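Local coordinates for splicing factor U2AF 35 KDA subunit (Homo sapiens, PDB 1JMT), which pairs with U2AF2 as the small subunit of the U2AF heterodimer and mediates the protein and RNA interactions needed for accurate 3'-splice-site selection, at residues Ser1-Pro13 and Leu67-Ala81. The protein carries 1 engineered substitution. Numbering follows the deposited sequence.
Sequences SQTIALLNIYRNP and LVGNVYVKFRREEDA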
# COMPACT_ATOMS: atom_id res chain seq x y z
N SER A 1 18.02 -5.08 -4.87
CA SER A 1 17.49 -3.89 -4.16
C SER A 1 16.82 -4.28 -2.84
O SER A 1 16.31 -5.40 -2.70
CB SER A 1 16.47 -3.17 -5.05
OG SER A 1 15.96 -2.01 -4.42
N GLN A 2 16.85 -3.37 -1.87
CA GLN A 2 16.24 -3.62 -0.56
C GLN A 2 14.91 -2.87 -0.49
O GLN A 2 14.17 -2.99 0.49
CB GLN A 2 17.14 -3.10 0.56
CG GLN A 2 18.53 -3.69 0.59
CD GLN A 2 19.44 -2.92 1.52
OE1 GLN A 2 19.23 -2.87 2.73
NE2 GLN A 2 20.47 -2.29 0.95
N THR A 3 14.63 -2.10 -1.52
CA THR A 3 13.41 -1.31 -1.56
C THR A 3 12.35 -1.86 -2.51
O THR A 3 12.65 -2.25 -3.63
CB THR A 3 13.73 0.13 -1.99
OG1 THR A 3 14.82 0.63 -1.21
CG2 THR A 3 12.52 1.02 -1.79
N ILE A 4 11.11 -1.89 -2.02
CA ILE A 4 9.98 -2.34 -2.82
C ILE A 4 9.01 -1.17 -2.94
O ILE A 4 9.04 -0.24 -2.13
CB ILE A 4 9.24 -3.53 -2.14
CG1 ILE A 4 8.47 -3.04 -0.90
CG2 ILE A 4 10.24 -4.61 -1.75
CD1 ILE A 4 7.55 -4.11 -0.31
N ALA A 5 8.16 -1.21 -3.96
CA ALA A 5 7.17 -0.16 -4.18
C ALA A 5 5.79 -0.78 -4.34
O ALA A 5 5.62 -1.74 -5.08
CB ALA A 5 7.51 0.63 -5.43
N LEU A 6 4.81 -0.23 -3.62
CA LEU A 6 3.43 -0.69 -3.71
C LEU A 6 2.77 0.44 -4.49
O LEU A 6 2.56 1.54 -3.97
CB LEU A 6 2.84 -0.86 -2.31
CG LEU A 6 3.63 -1.81 -1.41
CD1 LEU A 6 2.91 -1.95 -0.08
CD2 LEU A 6 3.77 -3.18 -2.07
N LEU A 7 2.48 0.16 -5.76
CA LEU A 7 1.93 1.16 -6.67
C LEU A 7 0.49 1.60 -6.48
O LEU A 7 -0.44 0.78 -6.46
CB LEU A 7 2.14 0.68 -8.11
CG LEU A 7 3.59 0.25 -8.39
CD1 LEU A 7 3.71 -0.30 -9.80
CD2 LEU A 7 4.53 1.44 -8.20
N ASN A 8 0.34 2.91 -6.33
CA ASN A 8 -0.96 3.55 -6.17
C ASN A 8 -1.83 2.86 -5.14
O ASN A 8 -3.05 2.81 -5.27
CB ASN A 8 -1.68 3.59 -7.51
CG ASN A 8 -0.99 4.47 -8.53
OD1 ASN A 8 -1.38 4.50 -9.69
ND2 ASN A 8 0.05 5.19 -8.11
N ILE A 9 -1.21 2.33 -4.09
CA ILE A 9 -1.96 1.64 -3.07
C ILE A 9 -2.70 2.61 -2.14
O ILE A 9 -3.76 2.28 -1.61
CB ILE A 9 -1.04 0.72 -2.25
CG1 ILE A 9 -1.89 -0.28 -1.45
CG2 ILE A 9 -0.12 1.56 -1.36
CD1 ILE A 9 -1.09 -1.42 -0.87
N TYR A 10 -2.16 3.81 -1.96
CA TYR A 10 -2.79 4.79 -1.08
C TYR A 10 -3.83 5.63 -1.81
O TYR A 10 -3.48 6.53 -2.58
CB TYR A 10 -1.75 5.72 -0.47
CG TYR A 10 -2.32 6.64 0.59
CD1 TYR A 10 -2.93 6.13 1.73
CD2 TYR A 10 -2.26 8.03 0.44
CE1 TYR A 10 -3.47 6.97 2.70
CE2 TYR A 10 -2.79 8.88 1.41
CZ TYR A 10 -3.40 8.35 2.54
OH TYR A 10 -3.93 9.18 3.50
N ARG A 11 -5.10 5.34 -1.57
CA ARG A 11 -6.20 6.06 -2.20
C ARG A 11 -6.88 7.00 -1.23
O ARG A 11 -6.84 6.80 -0.02
CB ARG A 11 -7.22 5.08 -2.77
CG ARG A 11 -6.88 4.52 -4.14
CD ARG A 11 -5.51 4.96 -4.63
NE ARG A 11 -5.31 4.64 -6.04
CZ ARG A 11 -5.52 3.43 -6.56
NH1 ARG A 11 -5.93 2.42 -5.79
NH2 ARG A 11 -5.31 3.22 -7.85
N ASN A 12 -7.52 8.03 -1.78
CA ASN A 12 -8.22 9.00 -0.95
C ASN A 12 -9.09 9.98 -1.75
O ASN A 12 -8.78 11.17 -1.83
CB ASN A 12 -7.19 9.77 -0.11
CG ASN A 12 -7.81 10.42 1.11
OD1 ASN A 12 -8.95 10.15 1.46
ND2 ASN A 12 -7.04 11.26 1.78
N PRO A 13 -10.18 9.49 -2.37
CA PRO A 13 -11.13 10.28 -3.17
C PRO A 13 -11.74 11.59 -2.65
O PRO A 13 -11.22 12.66 -2.97
CB PRO A 13 -12.17 9.23 -3.54
CG PRO A 13 -11.28 8.11 -3.94
CD PRO A 13 -10.26 8.08 -2.79
N LEU A 67 -4.70 12.52 -3.65
CA LEU A 67 -5.64 11.51 -4.13
C LEU A 67 -5.07 10.11 -4.30
O LEU A 67 -5.76 9.12 -4.03
CB LEU A 67 -6.24 11.97 -5.47
CG LEU A 67 -6.82 13.38 -5.47
CD1 LEU A 67 -7.24 13.75 -6.88
CD2 LEU A 67 -8.00 13.47 -4.50
N VAL A 68 -3.83 10.01 -4.75
CA VAL A 68 -3.20 8.72 -4.97
C VAL A 68 -1.72 8.75 -4.64
O VAL A 68 -1.03 9.72 -4.94
CB VAL A 68 -3.35 8.26 -6.43
CG1 VAL A 68 -2.68 6.91 -6.63
CG2 VAL A 68 -4.84 8.18 -6.80
N GLY A 69 -1.22 7.67 -4.03
CA GLY A 69 0.18 7.63 -3.70
C GLY A 69 0.76 6.23 -3.63
O GLY A 69 0.06 5.26 -3.37
N ASN A 70 2.06 6.15 -3.89
CA ASN A 70 2.75 4.88 -3.80
C ASN A 70 3.29 4.75 -2.39
O ASN A 70 3.35 5.73 -1.63
CB ASN A 70 3.96 4.83 -4.74
CG ASN A 70 3.57 4.87 -6.19
OD1 ASN A 70 2.46 4.52 -6.56
ND2 ASN A 70 4.51 5.29 -7.03
N VAL A 71 3.68 3.54 -2.05
CA VAL A 71 4.28 3.28 -0.77
C VAL A 71 5.64 2.68 -1.09
O VAL A 71 5.76 1.84 -1.99
CB VAL A 71 3.45 2.28 0.06
CG1 VAL A 71 4.29 1.73 1.23
CG2 VAL A 71 2.21 2.98 0.60
N TYR A 72 6.67 3.13 -0.38
CA TYR A 72 8.00 2.59 -0.57
C TYR A 72 8.45 2.06 0.77
O TYR A 72 8.31 2.73 1.78
CB TYR A 72 8.98 3.65 -1.06
CG TYR A 72 8.71 4.09 -2.47
CD1 TYR A 72 7.84 5.14 -2.73
CD2 TYR A 72 9.30 3.42 -3.55
CE1 TYR A 72 7.55 5.52 -4.03
CE2 TYR A 72 9.01 3.79 -4.86
CZ TYR A 72 8.14 4.84 -5.09
OH TYR A 72 7.84 5.22 -6.37
N VAL A 73 8.96 0.84 0.76
CA VAL A 73 9.43 0.19 1.98
C VAL A 73 10.85 -0.30 1.77
O VAL A 73 11.11 -1.09 0.87
CB VAL A 73 8.54 -1.01 2.33
CG1 VAL A 73 8.99 -1.63 3.65
CG2 VAL A 73 7.09 -0.58 2.39
N LYS A 74 11.77 0.19 2.59
CA LYS A 74 13.15 -0.25 2.46
C LYS A 74 13.40 -1.25 3.58
O LYS A 74 13.41 -0.89 4.76
CB LYS A 74 14.12 0.94 2.59
CG LYS A 74 15.58 0.58 2.33
CD LYS A 74 16.49 1.78 2.51
CE LYS A 74 17.91 1.49 2.07
NZ LYS A 74 18.76 2.71 2.15
N PHE A 75 13.56 -2.51 3.20
CA PHE A 75 13.82 -3.56 4.17
C PHE A 75 15.31 -3.59 4.47
O PHE A 75 16.13 -3.25 3.62
CB PHE A 75 13.38 -4.93 3.63
CG PHE A 75 11.89 -5.11 3.56
CD1 PHE A 75 11.19 -4.84 2.38
CD2 PHE A 75 11.17 -5.54 4.68
CE1 PHE A 75 9.80 -5.00 2.32
CE2 PHE A 75 9.78 -5.70 4.62
CZ PHE A 75 9.10 -5.43 3.44
N ARG A 76 15.65 -4.00 5.68
CA ARG A 76 17.05 -4.09 6.07
C ARG A 76 17.74 -5.16 5.24
O ARG A 76 18.93 -5.06 4.95
CB ARG A 76 17.15 -4.43 7.55
CG ARG A 76 18.57 -4.53 8.06
CD ARG A 76 18.60 -4.65 9.57
NE ARG A 76 19.96 -4.70 10.09
CZ ARG A 76 20.28 -4.63 11.37
NH1 ARG A 76 19.32 -4.50 12.29
NH2 ARG A 76 21.55 -4.69 11.75
N ARG A 77 16.99 -6.18 4.84
CA ARG A 77 17.52 -7.29 4.06
C ARG A 77 16.99 -7.40 2.65
O ARG A 77 15.78 -7.46 2.43
CB ARG A 77 17.26 -8.60 4.78
CG ARG A 77 17.99 -8.73 6.07
CD ARG A 77 17.68 -10.04 6.77
NE ARG A 77 18.38 -10.14 8.04
CZ ARG A 77 18.77 -9.10 8.76
NH1 ARG A 77 18.55 -7.85 8.35
NH2 ARG A 77 19.39 -9.30 9.90
N GLU A 78 17.90 -7.46 1.69
CA GLU A 78 17.54 -7.58 0.29
C GLU A 78 16.65 -8.81 0.09
O GLU A 78 15.74 -8.80 -0.73
CB GLU A 78 18.81 -7.69 -0.56
CG GLU A 78 18.59 -7.69 -2.07
CD GLU A 78 19.89 -7.56 -2.85
OE1 GLU A 78 20.82 -8.35 -2.59
OE2 GLU A 78 19.98 -6.66 -3.72
N GLU A 79 16.92 -9.85 0.87
CA GLU A 79 16.16 -11.10 0.79
C GLU A 79 14.68 -10.89 1.12
O GLU A 79 13.81 -11.35 0.39
CB GLU A 79 16.74 -12.13 1.76
CG GLU A 79 18.19 -12.49 1.50
CD GLU A 79 18.90 -12.93 2.76
OE1 GLU A 79 19.72 -12.15 3.29
OE2 GLU A 79 18.63 -14.05 3.23
N ASP A 80 14.42 -10.20 2.23
CA ASP A 80 13.05 -9.94 2.65
C ASP A 80 12.29 -9.17 1.58
O ASP A 80 11.14 -9.46 1.30
CB ASP A 80 13.04 -9.14 3.96
CG ASP A 80 13.60 -9.94 5.13
OD1 ASP A 80 13.35 -11.16 5.19
OD2 ASP A 80 14.27 -9.34 6.00
N ALA A 81 12.96 -8.19 0.98
CA ALA A 81 12.36 -7.37 -0.06
C ALA A 81 11.91 -8.22 -1.25
O ALA A 81 10.77 -8.11 -1.69
CB ALA A 81 13.34 -6.31 -0.53
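The two central strands of the RNA recognition motif, 3-11 and 68-75, meet here as antiparallel neighbours, and I4 and L6 bond to V73 and V71 in matched pairs. I4 N reaches V73 O at 3.0 Å, and L6 N reaches V71 O at 2.8 Å. Q2 O accepts from F75 N. The ladder then slips by two residues. I9 and Y10 both face G69, a classic beta bulge, and Y10 N bonds G69 O.

At the slip a side chain replaces a backbone partner. N70 OD1 accepts N8 N at 2.7 Å, almost straight at 172°, and takes a second, weak bond from N8 ND2. The two amides lie side by side, planes 21° apart. An alanine in place of N70 would probably leave N8 N without its acceptor and free the corner of the strand to shift.

On the face toward the helices, I4 CD1 meets the edge of the F75 ring at CE1, 3.6 Å away. I4 CG2 touches A81 CB on helix 78-88. I9 CG2 sits between backbone N and carbonyl carbon, which brings it tightly against V71 CG2 at 3.4 Å. F39 of helix 22-51 packs on both I9 and V71. On the other face, A5 CB lies 3.5 Å from Y72 CE2.

Beyond the strands, S1 N, the cut end of this fragment, forms a salt bridge with E78 OE2 at 2.8 Å. S1 OG accepts T3 N in an ST turn and also bonds S103 O. A helix-backed antiparallel sheet with these two strands at its centre is the hallmark of the RRM fold.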